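Local coordinates for protein of unknown function with a Fic domain (Bacteroides thetaiotaomicron VPI-5482, PDB 3CUC) that is of unknown function but carries a Fic domain, which places this largely helical protein in the Fic/DOC family, at residues A[27-31]-A[268-273]; A[32-36]-A[218-222]; A[148-152]-A[190-194]; A[183-188]-A[249-255]. Residues are numbered along the deposited sequence.

In the fold
Helix 22-42 supplies the first half of two contacts. Residues 27-31 meet 268-273 on helix 256-277, so interaction 1 closes the longest loop and encloses the other three. Residues 32-36 then meet the loop 218-222, which puts interaction 2 inside interaction 1; the two touch through the Arg268-Glu35 salt bridge and a probable Ser269-Met218 hydrogen bond. Interaction 3 joins 148-152 to the end of helix 178-192 and nests within both, across the chain's centre and with its own centre about 25 Å from that of interaction 2. Interaction 4 ties an earlier part of helix 178-192 to the loop before helix 256-277, crossing interactions 2 and 3.

Interaction 1: A[27-31]-A[268-273]; sequences RWNDK and RSLTLA
Trp28 lays the six-membered ring of its indole over Ala273, whose CB lies 4.1 Å from the ring centroid and only 6° off the normal, a CH-pi contact. Both segments are regular helix, 27-31 within helix 22-42 and 268-273 within helix 256-277. Their short axes approach to 11.2 Å at 141° between N-to-C directions, an oblique, roughly antiparallel pairing, and the nearest CA atoms are those of Trp28 and Ala273, 6.4 Å apart. The t rotamer of Trp28 (chi2 -104°) sends the ring across this wide gap. At the ring edge Trp28 CZ3 meets Leu272 CB at 3.6 Å, while Trp28 CH2 lies 3.6 Å from Ser269 O. One turn on, the extended Lys31 chain (chi1 to chi3 all t) brings its CE to 3.9 Å from Leu272 CD2. Helix 6-16 also packs on helix 256-277, with Trp14 touching Ala273. Lys31 CE also comes within 4.3 Å of Arg268 NH2; both cationic side chains turn to Glu35, in a salt bridge with Arg268 and a long, weak ion pair with Lys31. The pairing is therefore apolar around one tryptophan, the charge of Arg268 being met by Glu35 outside the two segments.

Interaction 2: A[32-36]-A[218-222]; sequences FKLEF and MIVIH
A buried helix-on-loop contact, built round a Met-aromatic pair, seats helix 22-42 against the chain between helices 199-213 and 226-240. Residues 32-36 are helical, with Phe36 N hydrogen-bonded to Phe32 O at 2.8 Å. Residues 218-222 have extended phi/psi values, from -71/157 at Met218 to -81/135 at His222, but belong to no regular strand. The CA atoms of Phe36 and Val220 come nearest, at 5.2 Å. Phe32 and Phe36, one turn apart, both take the t rotamer and so direct their rings from the same flank of the helix. Met218, modelled as selenomethionine in an m-t-m conformation, puts its SE 4.8 Å from the Phe32 ring centroid, 51° off the normal, and its CB 3.2 Å from Phe32 CZ. Val220 CG2 wedges into the helix surface, 3.8 Å from Phe32 CE1 and 4.2 Å from both Phe36 CB and Glu35 CB. The Ile219 O carbonyl approaches the Phe32 ring edge, 3.5 Å from CE1. Asn208 of helix 199-213 and Leu81 of helix 68-89 flank this cluster. Towards the partly exposed end, Glu35 OE1 lies 3.6 Å from His222 CE1, although its salt bridge is to Arg268. With no hydrogen bond between the segments, they meet through apolar packing; polar groups of the loop are taken up outside, Met218 O by Ser269 and Ile219 N by Asn208.

Interaction 3: A[148-152]-A[190-194]; sequences FSYAS and IRIHP
Tyr150 and His193 stack face to face, their ring centroids 3.9 Å apart and their planes inclined by only 13°. Tyr150 adopts the m rotamer (chi1 -53°, chi2 -70°); His193 sits between wells at chi1 -135° with chi2 -103°, which turns its imidazole over the phenol and sets His193 CB 3.7 Å from the Tyr150 centroid, 28° off the normal, as a CH-pi contact. The closest atoms are Tyr150 CG and His193 CB, at 3.3 Å. Helix 178-192 ends just before His193, which leaves helical geometry with positive phi (54/55) and points its CB toward 148-152. His193 and Pro194 open the HPFxDGNGR signature that defines Fic proteins, so the loop after strand 147-148 packs on the very start of the family motif. That loop is irregular, with phi/psi of -90/179 at Tyr150 and -56/141 at Ala151, and runs past the helix end with the CA atoms of Ala151 and Ile192 4.8 Å apart. Ala151 N donates to Ile192 O at 3.2 Å (142° at the hydrogen). Tyr150 CA makes a CA-H...O contact with Arg191 O at 3.6 Å. Arg191 coils through m at chi1, chi2 and chi3, and its guanidinium hydrogen-bonds to Tyr187 OH and Gly241 O. Ile192 (chi1 m, chi2 t) places CG2 3.8 Å from Ala151 CB, and Ala151 also touches Phe159 of helix 156-173.

Interaction 4: A[183-188]-A[249-255]; sequences ALLHYR and NATLNDI
Arg188 donates twice to one carbonyl, NE and NH2 each lying 3.1 Å from Ala250 O, with N-H...O angles of 144° and 143°. An m-t-t side chain brings its guanidinium to this edge-on meeting, with Asn249 CA over one face; Trp166 adds a cation-pi contact. The acceptor belongs to the linker between helices 244-248 and 256-277, which carries an ST motif: Asp254 N binds Thr251 OG1 at 3.2 Å, and Thr251 N answers to Asp254 OD2, also at 3.2 Å. Residues 183-188 are regular helix, and CA pairs Arg188-Ala250 (6.7 Å) and Leu184-Leu252 (6.6 Å) set the register. Leu184 (t, p) fills the space between, with CD1 3.3 Å from both Ala250 O and Ile255 CD1. Ile255, at the N-cap position, also reaches Ala183, CD1 to CB 3.9 Å. Tyr187, chi1 t, keeps its hydroxyl on Asp237 and touches Ala250 CB through CE2 at 3.4 Å; over its ring lies Ile255 CG2, 3.8 Å from the centroid and 18° off the normal.

Interaction 1: A[27-31]-A[268-273]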
loop_
_atom_site.group_PDB
_atom_site.type_symbol
_atom_site.label_atom_id
_atom_site.label_comp_id
_atom_site.label_asym_id
_atom_site.label_seq_id
_atom_site.Cartn_x
_atom_site.Cartn_y
_atom_site.Cartn_z
ATOM N N ARG A 27 18.074 10.054 5.334
ATOM C CA ARG A 27 18.352 8.705 5.820
ATOM C C ARG A 27 17.066 7.920 6.006
ATOM O O ARG A 27 16.976 6.770 5.578
ATOM C CB ARG A 27 19.125 8.745 7.139
ATOM C CG ARG A 27 20.598 9.115 6.978
ATOM C CD ARG A 27 21.254 9.489 8.305
ATOM N NE ARG A 27 20.786 8.630 9.392
ATOM C CZ ARG A 27 20.240 9.049 10.534
ATOM N NH1 ARG A 27 20.105 10.339 10.811
ATOM N NH2 ARG A 27 19.842 8.161 11.430
ATOM N N TRP A 28 16.071 8.544 6.635
ATOM C CA TRP A 28 14.780 7.891 6.817
ATOM C C TRP A 28 14.162 7.551 5.461
ATOM O O TRP A 28 13.780 6.401 5.218
ATOM C CB TRP A 28 13.804 8.740 7.643
ATOM C CG TRP A 28 12.400 8.266 7.466
ATOM C CD1 TRP A 28 11.421 8.853 6.716
ATOM C CD2 TRP A 28 11.839 7.071 7.988
ATOM N NE1 TRP A 28 10.274 8.105 6.761
ATOM C CE2 TRP A 28 10.504 7.003 7.538
ATOM C CE3 TRP A 28 12.330 6.049 8.805
ATOM C CZ2 TRP A 28 9.651 5.954 7.877
ATOM C CZ3 TRP A 28 11.482 5.002 9.144
ATOM C CH2 TRP A 28 10.157 4.963 8.680
ATOM N N ASN A 29 14.070 8.547 4.583
ATOM C CA ASN A 29 13.471 8.341 3.259
ATOM C C ASN A 29 14.192 7.297 2.430
ATOM O O ASN A 29 13.548 6.476 1.790
ATOM C CB ASN A 29 13.396 9.646 2.469
ATOM C CG ASN A 29 12.340 10.582 2.999
ATOM O OD1 ASN A 29 11.271 10.151 3.444
ATOM N ND2 ASN A 29 12.631 11.873 2.962
ATOM N N ASP A 30 15.521 7.325 2.441
ATOM C CA ASP A 30 16.306 6.333 1.705
ATOM C C ASP A 30 15.984 4.917 2.185
ATOM O O ASP A 30 15.663 4.047 1.375
ATOM C CB ASP A 30 17.808 6.607 1.830
ATOM C CG ASP A 30 18.277 7.780 0.964
ATOM O OD1 ASP A 30 17.521 8.257 0.090
ATOM O OD2 ASP A 30 19.423 8.228 1.153
ATOM N N LYS A 31 16.032 4.697 3.498
ATOM C CA LYS A 31 15.726 3.383 4.055
ATOM C C LYS A 31 14.311 2.940 3.695
ATOM O O LYS A 31 14.095 1.777 3.344
ATOM C CB LYS A 31 15.890 3.347 5.578
ATOM C CG LYS A 31 16.043 1.912 6.109
ATOM C CD LYS A 31 15.655 1.760 7.582
ATOM C CE LYS A 31 15.721 0.285 8.035
ATOM N NZ LYS A 31 17.080 -0.316 7.862
ATOM N N ARG A 268 6.171 0.628 14.294
ATOM C CA ARG A 268 7.534 0.371 13.843
ATOM C C ARG A 268 8.108 1.575 13.093
ATOM O O ARG A 268 9.243 1.964 13.355
ATOM C CB ARG A 268 7.596 -0.882 12.959
ATOM C CG ARG A 268 9.026 -1.370 12.688
ATOM C CD ARG A 268 9.148 -2.285 11.457
ATOM N NE ARG A 268 10.512 -2.238 10.912
ATOM C CZ ARG A 268 10.886 -1.666 9.761
ATOM N NH1 ARG A 268 10.009 -1.078 8.939
ATOM N NH2 ARG A 268 12.171 -1.699 9.413
ATOM N N SER A 269 7.323 2.162 12.184
ATOM C CA SER A 269 7.765 3.322 11.387
ATOM C C SER A 269 8.039 4.522 12.273
ATOM O O SER A 269 9.069 5.187 12.127
ATOM C CB SER A 269 6.717 3.727 10.347
ATOM O OG SER A 269 6.510 2.720 9.375
ATOM N N LEU A 270 7.105 4.801 13.181
ATOM C CA LEU A 270 7.245 5.903 14.117
ATOM C C LEU A 270 8.500 5.741 14.971
ATOM O O LEU A 270 9.249 6.698 15.170
ATOM C CB LEU A 270 5.996 6.020 15.002
ATOM C CG LEU A 270 4.772 6.671 14.345
ATOM C CD1 LEU A 270 3.525 6.405 15.164
ATOM C CD2 LEU A 270 4.982 8.183 14.150
ATOM N N THR A 271 8.739 4.526 15.457
ATOM C CA THR A 271 9.892 4.277 16.314
ATOM C C THR A 271 11.190 4.516 15.549
ATOM O O THR A 271 12.091 5.182 16.046
ATOM C CB THR A 271 9.876 2.856 16.891
ATOM O OG1 THR A 271 8.679 2.667 17.658
ATOM C CG2 THR A 271 11.078 2.637 17.789
ATOM N N LEU A 272 11.273 3.984 14.336
ATOM C CA LEU A 272 12.438 4.207 13.488
ATOM C C LEU A 272 12.599 5.674 13.100
ATOM O O LEU A 272 13.722 6.182 13.058
ATOM C CB LEU A 272 12.372 3.347 12.217
ATOM C CG LEU A 272 13.350 2.176 12.125
ATOM C CD1 LEU A 272 13.213 1.265 13.361
ATOM C CD2 LEU A 272 13.141 1.400 10.808
ATOM N N ALA A 273 11.489 6.344 12.794
ATOM C CA ALA A 273 11.540 7.723 12.320
ATOM C C ALA A 273 11.980 8.657 13.443
ATOM O O ALA A 273 12.801 9.551 13.225
ATOM C CB ALA A 273 10.203 8.142 11.762
#

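Interaction 2: A[32-36]-A[218-222]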
loop_
_atom_site.group_PDB
_atom_site.type_symbol
_atom_site.label_atom_id
_atom_site.label_comp_id
_atom_site.label_asym_id
_atom_site.label_seq_id
_atom_site.Cartn_x
_atom_site.Cartn_y
_atom_site.Cartn_z
ATOM N N PHE A 32 13.347 3.852 3.782
ATOM C CA PHE A 32 11.968 3.487 3.492
ATOM C C PHE A 32 11.778 3.090 2.021
ATOM O O PHE A 32 11.167 2.056 1.725
ATOM C CB PHE A 32 10.994 4.604 3.857
ATOM C CG PHE A 32 9.611 4.340 3.370
ATOM C CD1 PHE A 32 8.773 3.494 4.067
ATOM C CD2 PHE A 32 9.175 4.877 2.173
ATOM C CE1 PHE A 32 7.508 3.222 3.604
ATOM C CE2 PHE A 32 7.915 4.605 1.697
ATOM C CZ PHE A 32 7.079 3.775 2.410
ATOM N N LYS A 33 12.294 3.913 1.112
ATOM C CA LYS A 33 12.212 3.642 -0.329
ATOM C C LYS A 33 12.722 2.240 -0.643
ATOM O O LYS A 33 12.126 1.477 -1.412
ATOM C CB LYS A 33 13.049 4.659 -1.114
ATOM C CG LYS A 33 12.750 4.693 -2.608
ATOM C CD LYS A 33 13.488 5.837 -3.313
ATOM C CE LYS A 33 14.968 5.504 -3.523
ATOM N NZ LYS A 33 15.658 6.506 -4.383
ATOM N N LEU A 34 13.841 1.918 -0.019
ATOM C CA LEU A 34 14.480 0.641 -0.205
ATOM C C LEU A 34 13.562 -0.486 0.281
ATOM O O LEU A 34 13.196 -1.394 -0.473
ATOM C CB LEU A 34 15.786 0.627 0.593
ATOM C CG LEU A 34 16.961 -0.134 0.007
ATOM C CD1 LEU A 34 16.540 -1.538 -0.440
ATOM C CD2 LEU A 34 17.559 0.696 -1.134
ATOM N N GLU A 35 13.168 -0.399 1.547
ATOM C CA GLU A 35 12.442 -1.484 2.189
ATOM C C GLU A 35 11.028 -1.659 1.658
ATOM O O GLU A 35 10.534 -2.786 1.566
ATOM C CB GLU A 35 12.415 -1.273 3.701
ATOM C CG GLU A 35 13.806 -1.362 4.325
ATOM C CD GLU A 35 13.822 -2.111 5.644
ATOM O OE1 GLU A 35 12.864 -1.958 6.436
ATOM O OE2 GLU A 35 14.798 -2.858 5.883
ATOM N N PHE A 36 10.380 -0.550 1.309
ATOM C CA PHE A 36 9.031 -0.615 0.775
ATOM C C PHE A 36 9.040 -1.267 -0.603
ATOM O O PHE A 36 8.297 -2.218 -0.844
ATOM C CB PHE A 36 8.394 0.772 0.708
ATOM C CG PHE A 36 6.991 0.757 0.185
ATOM C CD1 PHE A 36 6.042 -0.095 0.735
ATOM C CD2 PHE A 36 6.612 1.589 -0.860
ATOM C CE1 PHE A 36 4.737 -0.122 0.250
ATOM C CE2 PHE A 36 5.304 1.568 -1.349
ATOM C CZ PHE A 36 4.369 0.706 -0.795
HETATM N N MSE A 218 5.256 6.652 6.307
HETATM C CA MSE A 218 4.707 5.540 5.556
HETATM C C MSE A 218 5.169 4.203 6.148
HETATM O O MSE A 218 6.177 4.141 6.861
HETATM C CB MSE A 218 5.081 5.684 4.084
HETATM C CG MSE A 218 4.321 6.811 3.416
HETATM SE SE MSE A 218 4.872 7.117 1.615
HETATM C CE MSE A 218 6.634 7.966 1.921
ATOM N N ILE A 219 4.406 3.146 5.875
ATOM C CA ILE A 219 4.671 1.841 6.479
ATOM C C ILE A 219 5.137 0.803 5.458
ATOM O O ILE A 219 4.893 0.930 4.253
ATOM C CB ILE A 219 3.435 1.292 7.255
ATOM C CG1 ILE A 219 2.247 1.045 6.322
ATOM C CG2 ILE A 219 3.032 2.260 8.365
ATOM C CD1 ILE A 219 1.265 0.058 6.866
ATOM N N VAL A 220 5.814 -0.221 5.974
ATOM C CA VAL A 220 6.289 -1.348 5.182
ATOM C C VAL A 220 5.676 -2.641 5.715
ATOM O O VAL A 220 6.018 -3.086 6.813
ATOM C CB VAL A 220 7.828 -1.487 5.269
ATOM C CG1 VAL A 220 8.290 -2.722 4.505
ATOM C CG2 VAL A 220 8.514 -0.252 4.742
ATOM N N ILE A 221 4.766 -3.244 4.958
ATOM C CA ILE A 221 4.325 -4.599 5.286
ATOM C C ILE A 221 5.440 -5.522 4.803
ATOM O O ILE A 221 5.717 -5.577 3.604
ATOM C CB ILE A 221 2.984 -4.960 4.635
ATOM C CG1 ILE A 221 1.891 -3.999 5.113
ATOM C CG2 ILE A 221 2.600 -6.384 4.998
ATOM C CD1 ILE A 221 0.593 -4.144 4.361
ATOM N N HIS A 222 6.104 -6.197 5.743
ATOM C CA HIS A 222 7.301 -6.989 5.433
ATOM C C HIS A 222 6.921 -8.342 4.859
ATOM O O HIS A 222 6.027 -9.000 5.387
ATOM C CB HIS A 222 8.159 -7.180 6.684
ATOM C CG HIS A 222 8.811 -5.921 7.158
ATOM N ND1 HIS A 222 10.097 -5.571 6.807
ATOM C CD2 HIS A 222 8.347 -4.915 7.935
ATOM C CE1 HIS A 222 10.401 -4.407 7.353
ATOM N NE2 HIS A 222 9.356 -3.987 8.042
#

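Interaction 3: A[148-152]-A[190-194]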
loop_
_atom_site.group_PDB
_atom_site.type_symbol
_atom_site.label_atom_id
_atom_site.label_comp_id
_atom_site.label_asym_id
_atom_site.label_seq_id
_atom_site.Cartn_x
_atom_site.Cartn_y
_atom_site.Cartn_z
ATOM N N PHE A 148 -12.280 -17.708 -3.709
ATOM C CA PHE A 148 -12.189 -16.269 -3.419
ATOM C C PHE A 148 -12.884 -15.465 -4.531
ATOM O O PHE A 148 -12.372 -15.383 -5.653
ATOM C CB PHE A 148 -10.715 -15.839 -3.300
ATOM C CG PHE A 148 -10.286 -15.498 -1.898
ATOM C CD1 PHE A 148 -10.074 -16.498 -0.954
ATOM C CD2 PHE A 148 -10.095 -14.173 -1.524
ATOM C CE1 PHE A 148 -9.679 -16.178 0.343
ATOM C CE2 PHE A 148 -9.702 -13.845 -0.228
ATOM C CZ PHE A 148 -9.494 -14.851 0.705
ATOM N N SER A 149 -14.040 -14.874 -4.216
ATOM C CA SER A 149 -14.856 -14.165 -5.214
ATOM C C SER A 149 -14.661 -12.642 -5.156
ATOM O O SER A 149 -15.205 -11.989 -4.257
ATOM C CB SER A 149 -16.341 -14.507 -5.018
ATOM N N TYR A 150 -13.917 -12.077 -6.120
ATOM C CA TYR A 150 -13.734 -10.625 -6.185
ATOM C C TYR A 150 -14.844 -10.046 -7.056
ATOM O O TYR A 150 -15.682 -10.787 -7.568
ATOM C CB TYR A 150 -12.363 -10.239 -6.750
ATOM C CG TYR A 150 -11.188 -10.882 -6.051
ATOM C CD1 TYR A 150 -10.836 -10.526 -4.750
ATOM C CD2 TYR A 150 -10.410 -11.831 -6.701
ATOM C CE1 TYR A 150 -9.747 -11.110 -4.115
ATOM C CE2 TYR A 150 -9.321 -12.421 -6.075
ATOM C CZ TYR A 150 -8.996 -12.057 -4.784
ATOM O OH TYR A 150 -7.920 -12.645 -4.169
ATOM N N ALA A 151 -14.859 -8.728 -7.226
ATOM C CA ALA A 151 -15.889 -8.079 -8.033
ATOM C C ALA A 151 -15.920 -8.675 -9.436
ATOM O O ALA A 151 -14.876 -8.993 -10.013
ATOM C CB ALA A 151 -15.654 -6.566 -8.099
ATOM N N SER A 152 -17.124 -8.842 -9.973
ATOM C CA SER A 152 -17.274 -9.332 -11.333
ATOM C C SER A 152 -16.835 -8.224 -12.275
ATOM O O SER A 152 -16.923 -7.046 -11.921
ATOM C CB SER A 152 -18.722 -9.734 -11.620
ATOM O OG SER A 152 -19.591 -8.619 -11.558
ATOM N N ILE A 190 -8.872 -4.192 -2.051
ATOM C CA ILE A 190 -8.367 -5.549 -2.252
ATOM C C ILE A 190 -9.518 -6.546 -2.470
ATOM O O ILE A 190 -9.352 -7.546 -3.172
ATOM C CB ILE A 190 -7.445 -6.003 -1.081
ATOM C CG1 ILE A 190 -6.420 -7.031 -1.569
ATOM C CG2 ILE A 190 -8.258 -6.559 0.088
ATOM C CD1 ILE A 190 -5.316 -6.429 -2.442
ATOM N N ARG A 191 -10.683 -6.263 -1.886
ATOM C CA ARG A 191 -11.869 -7.111 -2.071
ATOM C C ARG A 191 -12.522 -6.918 -3.433
ATOM O O ARG A 191 -13.071 -7.860 -3.988
ATOM C CB ARG A 191 -12.902 -6.870 -0.966
ATOM C CG ARG A 191 -12.528 -7.447 0.403
ATOM C CD ARG A 191 -12.415 -8.965 0.385
ATOM N NE ARG A 191 -13.649 -9.605 -0.066
ATOM C CZ ARG A 191 -14.619 -10.048 0.732
ATOM N NH1 ARG A 191 -14.526 -9.932 2.052
ATOM N NH2 ARG A 191 -15.695 -10.616 0.199
ATOM N N ILE A 192 -12.470 -5.699 -3.967
ATOM C CA ILE A 192 -12.908 -5.444 -5.345
ATOM C C ILE A 192 -11.926 -6.094 -6.339
ATOM O O ILE A 192 -12.341 -6.732 -7.304
ATOM C CB ILE A 192 -13.020 -3.927 -5.645
ATOM C CG1 ILE A 192 -14.074 -3.260 -4.755
ATOM C CG2 ILE A 192 -13.388 -3.692 -7.105
ATOM C CD1 ILE A 192 -14.042 -1.740 -4.822
ATOM N N HIS A 193 -10.627 -5.916 -6.092
ATOM C CA HIS A 193 -9.554 -6.534 -6.896
ATOM C C HIS A 193 -9.734 -6.207 -8.396
ATOM O O HIS A 193 -9.772 -7.113 -9.240
ATOM C CB HIS A 193 -9.520 -8.049 -6.624
ATOM C CG HIS A 193 -8.144 -8.610 -6.398
ATOM N ND1 HIS A 193 -7.464 -9.328 -7.359
ATOM C CD2 HIS A 193 -7.338 -8.586 -5.308
ATOM C CE1 HIS A 193 -6.293 -9.705 -6.877
ATOM N NE2 HIS A 193 -6.191 -9.267 -5.635
ATOM N N PRO A 194 -9.826 -4.897 -8.723
ATOM C CA PRO A 194 -10.327 -4.397 -10.008
ATOM C C PRO A 194 -9.480 -4.727 -11.231
ATOM O O PRO A 194 -10.034 -5.006 -12.284
ATOM C CB PRO A 194 -10.373 -2.875 -9.800
ATOM C CG PRO A 194 -9.365 -2.605 -8.761
ATOM C CD PRO A 194 -9.433 -3.782 -7.838
#

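Interaction 4: A[183-188]-A[249-255]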
loop_
_atom_site.group_PDB
_atom_site.type_symbol
_atom_site.label_atom_id
_atom_site.label_comp_id
_atom_site.label_asym_id
_atom_site.label_seq_id
_atom_site.Cartn_x
_atom_site.Cartn_y
_atom_site.Cartn_z
ATOM N N ALA A 183 -6.638 1.603 6.378
ATOM C CA ALA A 183 -6.945 0.176 6.509
ATOM C C ALA A 183 -8.185 -0.193 5.715
ATOM O O ALA A 183 -8.196 -1.197 5.012
ATOM C CB ALA A 183 -7.129 -0.202 7.970
ATOM N N LEU A 184 -9.221 0.632 5.819
ATOM C CA LEU A 184 -10.497 0.346 5.166
ATOM C C LEU A 184 -10.415 0.546 3.656
ATOM O O LEU A 184 -11.021 -0.216 2.905
ATOM C CB LEU A 184 -11.617 1.200 5.769
ATOM C CG LEU A 184 -13.051 0.664 5.703
ATOM C CD1 LEU A 184 -13.139 -0.823 6.051
ATOM C CD2 LEU A 184 -13.927 1.473 6.646
ATOM N N LEU A 185 -9.660 1.554 3.214
ATOM C CA LEU A 185 -9.388 1.748 1.782
ATOM C C LEU A 185 -8.667 0.536 1.178
ATOM O O LEU A 185 -9.035 0.057 0.104
ATOM C CB LEU A 185 -8.558 3.019 1.543
ATOM C CG LEU A 185 -8.172 3.345 0.090
ATOM C CD1 LEU A 185 -9.401 3.393 -0.811
ATOM C CD2 LEU A 185 -7.397 4.650 0.006
ATOM N N HIS A 186 -7.636 0.062 1.872
ATOM C CA HIS A 186 -6.889 -1.126 1.463
ATOM C C HIS A 186 -7.822 -2.322 1.350
ATOM O O HIS A 186 -7.836 -3.025 0.334
ATOM C CB HIS A 186 -5.792 -1.417 2.492
ATOM C CG HIS A 186 -4.997 -2.657 2.216
ATOM N ND1 HIS A 186 -5.567 -3.907 2.116
ATOM C CD2 HIS A 186 -3.665 -2.838 2.056
ATOM C CE1 HIS A 186 -4.623 -4.801 1.885
ATOM N NE2 HIS A 186 -3.459 -4.179 1.847
ATOM N N TYR A 187 -8.611 -2.542 2.394
ATOM C CA TYR A 187 -9.451 -3.733 2.466
ATOM C C TYR A 187 -10.510 -3.763 1.377
ATOM O O TYR A 187 -10.627 -4.745 0.650
ATOM C CB TYR A 187 -10.129 -3.855 3.828
ATOM C CG TYR A 187 -10.859 -5.166 3.953
ATOM C CD1 TYR A 187 -10.166 -6.339 4.241
ATOM C CD2 TYR A 187 -12.231 -5.244 3.738
ATOM C CE1 TYR A 187 -10.822 -7.551 4.338
ATOM C CE2 TYR A 187 -12.899 -6.449 3.829
ATOM C CZ TYR A 187 -12.193 -7.604 4.129
ATOM O OH TYR A 187 -12.863 -8.808 4.227
ATOM N N ARG A 188 -11.280 -2.687 1.273
ATOM C CA ARG A 188 -12.322 -2.592 0.257
ATOM C C ARG A 188 -11.748 -2.721 -1.149
ATOM O O ARG A 188 -12.287 -3.468 -1.971
ATOM C CB ARG A 188 -13.099 -1.286 0.407
ATOM C CG ARG A 188 -13.940 -1.255 1.666
ATOM C CD ARG A 188 -14.741 0.021 1.774
ATOM N NE ARG A 188 -15.821 -0.107 2.749
ATOM C CZ ARG A 188 -16.803 0.776 2.911
ATOM N NH1 ARG A 188 -16.871 1.867 2.160
ATOM N NH2 ARG A 188 -17.731 0.561 3.829
ATOM N N ASN A 249 -18.356 -3.269 0.942
ATOM C CA ASN A 249 -19.061 -2.514 1.981
ATOM C C ASN A 249 -18.634 -2.873 3.407
ATOM O O ASN A 249 -19.353 -2.575 4.367
ATOM C CB ASN A 249 -20.564 -2.726 1.824
ATOM C CG ASN A 249 -21.062 -2.334 0.447
ATOM O OD1 ASN A 249 -21.238 -1.154 0.148
ATOM N ND2 ASN A 249 -21.288 -3.328 -0.403
ATOM N N ALA A 250 -17.464 -3.497 3.547
ATOM C CA ALA A 250 -16.953 -3.896 4.859
ATOM C C ALA A 250 -16.834 -2.679 5.775
ATOM O O ALA A 250 -16.289 -1.647 5.377
ATOM C CB ALA A 250 -15.606 -4.582 4.718
ATOM N N THR A 251 -17.346 -2.806 6.998
ATOM C CA THR A 251 -17.328 -1.708 7.966
ATOM C C THR A 251 -16.021 -1.715 8.742
ATOM O O THR A 251 -15.269 -2.692 8.707
ATOM C CB THR A 251 -18.474 -1.820 8.978
ATOM O OG1 THR A 251 -18.220 -2.916 9.869
ATOM C CG2 THR A 251 -19.803 -2.018 8.261
ATOM N N LEU A 252 -15.764 -0.631 9.463
ATOM C CA LEU A 252 -14.543 -0.517 10.258
ATOM C C LEU A 252 -14.464 -1.639 11.304
ATOM O O LEU A 252 -13.409 -2.246 11.499
ATOM C CB LEU A 252 -14.469 0.862 10.930
ATOM C CG LEU A 252 -13.128 1.269 11.542
ATOM C CD1 LEU A 252 -12.031 1.259 10.491
ATOM C CD2 LEU A 252 -13.230 2.639 12.184
ATOM N N ASN A 253 -15.592 -1.928 11.949
ATOM C CA ASN A 253 -15.639 -2.942 13.001
ATOM C C ASN A 253 -15.420 -4.356 12.467
ATOM O O ASN A 253 -14.950 -5.230 13.199
ATOM C CB ASN A 253 -16.962 -2.864 13.773
ATOM C CG ASN A 253 -17.078 -1.596 14.619
ATOM O OD1 ASN A 253 -17.939 -1.498 15.494
ATOM N ND2 ASN A 253 -16.211 -0.623 14.361
ATOM N N ASP A 254 -15.770 -4.579 11.201
ATOM C CA ASP A 254 -15.476 -5.848 10.535
ATOM C C ASP A 254 -13.970 -6.081 10.381
ATOM O O ASP A 254 -13.500 -7.212 10.554
ATOM C CB ASP A 254 -16.132 -5.908 9.147
ATOM C CG ASP A 254 -17.653 -5.965 9.206
ATOM O OD1 ASP A 254 -18.205 -6.401 10.238
ATOM O OD2 ASP A 254 -18.297 -5.577 8.206
ATOM N N ILE A 255 -13.226 -5.015 10.067
ATOM C CA ILE A 255 -11.798 -5.136 9.734
ATOM C C ILE A 255 -10.845 -4.749 10.875
ATOM O O ILE A 255 -9.664 -4.465 10.638
ATOM C CB ILE A 255 -11.432 -4.334 8.443
ATOM C CG1 ILE A 255 -11.469 -2.811 8.669
ATOM C CG2 ILE A 255 -12.366 -4.717 7.302
ATOM C CD1 ILE A 255 -10.561 -2.036 7.718
#